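Local coordinates for ABC transporter substrate binding protein (Ribose) (Agrobacterium vitis, PDB 4WUT), which probably binds a carbohydrate for an ABC transporter, and is captured here with beta-D-fucopyranose and calcium ions, at residues Thr174-Ile177 with Lys178-Lys182. Sequence-based numbering, arbitrary orientation.
Sequences TDYI and KANSK. With CA (calcium ion), chain G.
N180 lays its carboxamide over one face of the Y176 ring, four residues back along helix 164-180. Its ND2 stands 3.1 Å above the ring plane, over the centre, and the ring and amide planes are 29° apart, so the amide lies over the ring at a moderate tilt, not edge-on. The ring is brought there because CG of Y176 is anti to the backbone N (chi1 -171°). The same ND2 donates to Y176 O (3.0 Å, N-H...O angle 150°), arriving a little off the carbonyl plane. Y176 O also takes a weak bond from N180 N, so backbone and side chain of one residue both turn to a single carbonyl, and this together with the ring fixes the rotation of the amide. Just before it, the helix keeps its regular i to i+4 bonds: K178 N to T174 O at 3.0 Å and A179 N to D175 O at 2.9 Å. At I177 O the pattern changes, for the short bond to this carbonyl, 2.7 Å, comes from the hydroxyl OG of S181. The first torsion of S181 sets OG between its backbone N and carbonyl carbon, where it also takes a hydrogen bond from L183 N and lies alongside CG2 of I177. I177, buried, packs against A141 and I145 of helix 133-148 and I185 of strand 184-190. The backbone carbonyls K178 O, in the last turn of the helix, and S181 O, in the loop, bind a calcium ion (2.3 Å for K178 O), whose shell three waters extend. This is a helix C-terminus closed by side chains and a peripheral calcium site, within the beta-alpha-beta unit 153-190 of a periplasmic binding protein fold.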
ATOM      1  N   THR A 174      -7.060   5.053  12.990  1.00 10.74           N
ATOM      2  CA  THR A 174      -7.921   4.738  14.096  1.00 12.07           C
ATOM      3  C   THR A 174      -7.548   5.525  15.350  1.00 14.89           C
ATOM      4  O   THR A 174      -8.412   6.041  16.035  1.00 14.81           O
ATOM      5  CB  THR A 174      -7.893   3.209  14.363  1.00 15.50           C
ATOM      6  OG1 THR A 174      -8.337   2.523  13.182  1.00 15.97           O
ATOM      7  CG2 THR A 174      -8.782   2.857  15.523  1.00 20.88           C
ATOM      8  N   ASP A 175      -6.259   5.609  15.639  1.00 14.46           N
ATOM      9  CA  ASP A 175      -5.811   6.305  16.839  1.00 16.86           C
ATOM     10  C   ASP A 175      -6.131   7.788  16.747  1.00 15.48           C
ATOM     11  O   ASP A 175      -6.485   8.429  17.755  1.00 15.02           O
ATOM     12  CB  ASP A 175      -4.305   6.115  17.047  1.00 17.28           C
ATOM     13  CG  ASP A 175      -3.931   4.685  17.418  1.00 25.43           C
ATOM     14  OD1 ASP A 175      -4.833   3.869  17.686  1.00 27.49           O
ATOM     15  OD2 ASP A 175      -2.720   4.387  17.442  1.00 30.41           O
ATOM     16  N   TYR A 176      -5.999   8.342  15.544  1.00 13.82           N
ATOM     17  CA  TYR A 176      -6.279   9.779  15.350  1.00 14.96           C
ATOM     18  C   TYR A 176      -7.759  10.060  15.528  1.00 14.76           C
ATOM     19  O   TYR A 176      -8.137  11.024  16.171  1.00 15.55           O
ATOM     20  CB  TYR A 176      -5.799  10.286  13.975  1.00 15.29           C
ATOM     21  CG  TYR A 176      -5.873  11.802  13.836  1.00 13.36           C
ATOM     22  CD1 TYR A 176      -7.058  12.420  13.485  1.00 12.24           C
ATOM     23  CD2 TYR A 176      -4.758  12.588  14.057  1.00 13.48           C
ATOM     24  CE1 TYR A 176      -7.138  13.803  13.391  1.00 14.07           C
ATOM     25  CE2 TYR A 176      -4.821  13.949  13.974  1.00 16.78           C
ATOM     26  CZ  TYR A 176      -6.005  14.547  13.622  1.00 17.12           C
ATOM     27  OH  TYR A 176      -6.045  15.912  13.517  1.00 22.80           O
ATOM     28  N   ILE A 177      -8.603   9.217  14.942  1.00 14.15           N
ATOM     29  CA  ILE A 177     -10.047   9.348  15.136  1.00 10.39           C
ATOM     30  C   ILE A 177     -10.417   9.321  16.624  1.00 12.97           C
ATOM     31  O   ILE A 177     -11.180  10.153  17.090  1.00 13.20           O
ATOM     32  CB  ILE A 177     -10.821   8.242  14.381  1.00 12.07           C
ATOM     33  CG1 ILE A 177     -10.680   8.418  12.852  1.00 12.75           C
ATOM     34  CG2 ILE A 177     -12.282   8.214  14.827  1.00 12.68           C
ATOM     35  CD1 ILE A 177     -11.358   9.632  12.266  1.00 11.84           C
ATOM     36  N   LYS A 178      -9.873   8.358  17.362  1.00 14.07           N
ATOM     37  CA  LYS A 178     -10.095   8.275  18.795  1.00 14.04           C
ATOM     38  C   LYS A 178      -9.610   9.529  19.546  1.00 15.12           C
ATOM     39  O   LYS A 178     -10.316  10.029  20.389  1.00 17.33           O
ATOM     40  CB  LYS A 178      -9.467   7.013  19.391  1.00 19.62           C
ATOM     41  CG  LYS A 178      -9.673   6.942  20.885  1.00 25.30           C
ATOM     42  CD  LYS A 178      -9.498   5.528  21.448  1.00 35.99           C
ATOM     43  CE  LYS A 178      -9.983   5.462  22.892  1.00 35.50           C
ATOM     44  NZ  LYS A 178     -10.029   4.061  23.422  1.00 43.49           N
ATOM     45  N   ALA A 179      -8.428  10.040  19.229  1.00 15.93           N
ATOM     46  CA  ALA A 179      -7.881  11.146  20.008  1.00 17.40           C
ATOM     47  C   ALA A 179      -8.535  12.483  19.673  1.00 20.01           C
ATOM     48  O   ALA A 179      -8.511  13.398  20.497  1.00 22.77           O
ATOM     49  CB  ALA A 179      -6.383  11.242  19.800  1.00 25.62           C
ATOM     50  N   ASN A 180      -9.117  12.592  18.483  1.00 14.88           N
ATOM     51  CA  ASN A 180      -9.546  13.886  17.969  1.00 13.73           C
ATOM     52  C   ASN A 180     -11.021  14.010  17.677  1.00 13.23           C
ATOM     53  O   ASN A 180     -11.455  14.977  17.073  1.00 16.47           O
ATOM     54  CB  ASN A 180      -8.713  14.278  16.750  1.00 16.37           C
ATOM     55  CG  ASN A 180      -7.271  14.455  17.103  1.00 17.08           C
ATOM     56  OD1 ASN A 180      -6.902  15.467  17.709  1.00 20.38           O
ATOM     57  ND2 ASN A 180      -6.450  13.465  16.807  1.00 16.44           N
ATOM     58  N   SER A 181     -11.797  13.057  18.176  1.00 13.54           N
ATOM     59  CA  SER A 181     -13.232  13.066  17.962  1.00 14.56           C
ATOM     60  C   SER A 181     -13.899  12.077  18.906  1.00 13.13           C
ATOM     61  O   SER A 181     -13.220  11.379  19.685  1.00 16.96           O
ATOM     62  CB  SER A 181     -13.575  12.702  16.517  1.00 13.06           C
ATOM     63  OG  SER A 181     -13.462  11.303  16.315  1.00 13.88           O
ATOM     64  N   LYS A 182     -15.224  12.046  18.859  1.00 14.19           N
ATOM     65  CA  LYS A 182     -15.955  10.965  19.502  1.00 16.64           C
ATOM     66  C   LYS A 182     -16.695  10.124  18.442  1.00 15.17           C
ATOM     67  O   LYS A 182     -17.718   9.514  18.726  1.00 17.02           O
ATOM     68  CB  LYS A 182     -16.894  11.466  20.607  1.00 25.20           C
ATOM     69  CG  LYS A 182     -17.662  12.742  20.317  1.00 22.14           C
ATOM     70  CD  LYS A 182     -18.708  12.996  21.402  1.00 23.84           C
ATOM     71  CE  LYS A 182     -18.087  13.263  22.758  1.00 22.43           C
ATOM     72  NZ  LYS A 182     -17.387  14.581  22.823  1.00 19.91           N
TER
HETATM   73 CA    CA G 406     -12.105  10.568  21.787  1.00 20.86          CA
HETATM   74  O   HOH W   1     -10.291  10.533  23.398  1.00 26.84           O
HETATM   75  O   HOH W   2     -12.469   9.184  23.625  1.00 34.04           O
HETATM   76  O   HOH W   3     -13.257   8.650  20.992  1.00 21.39           O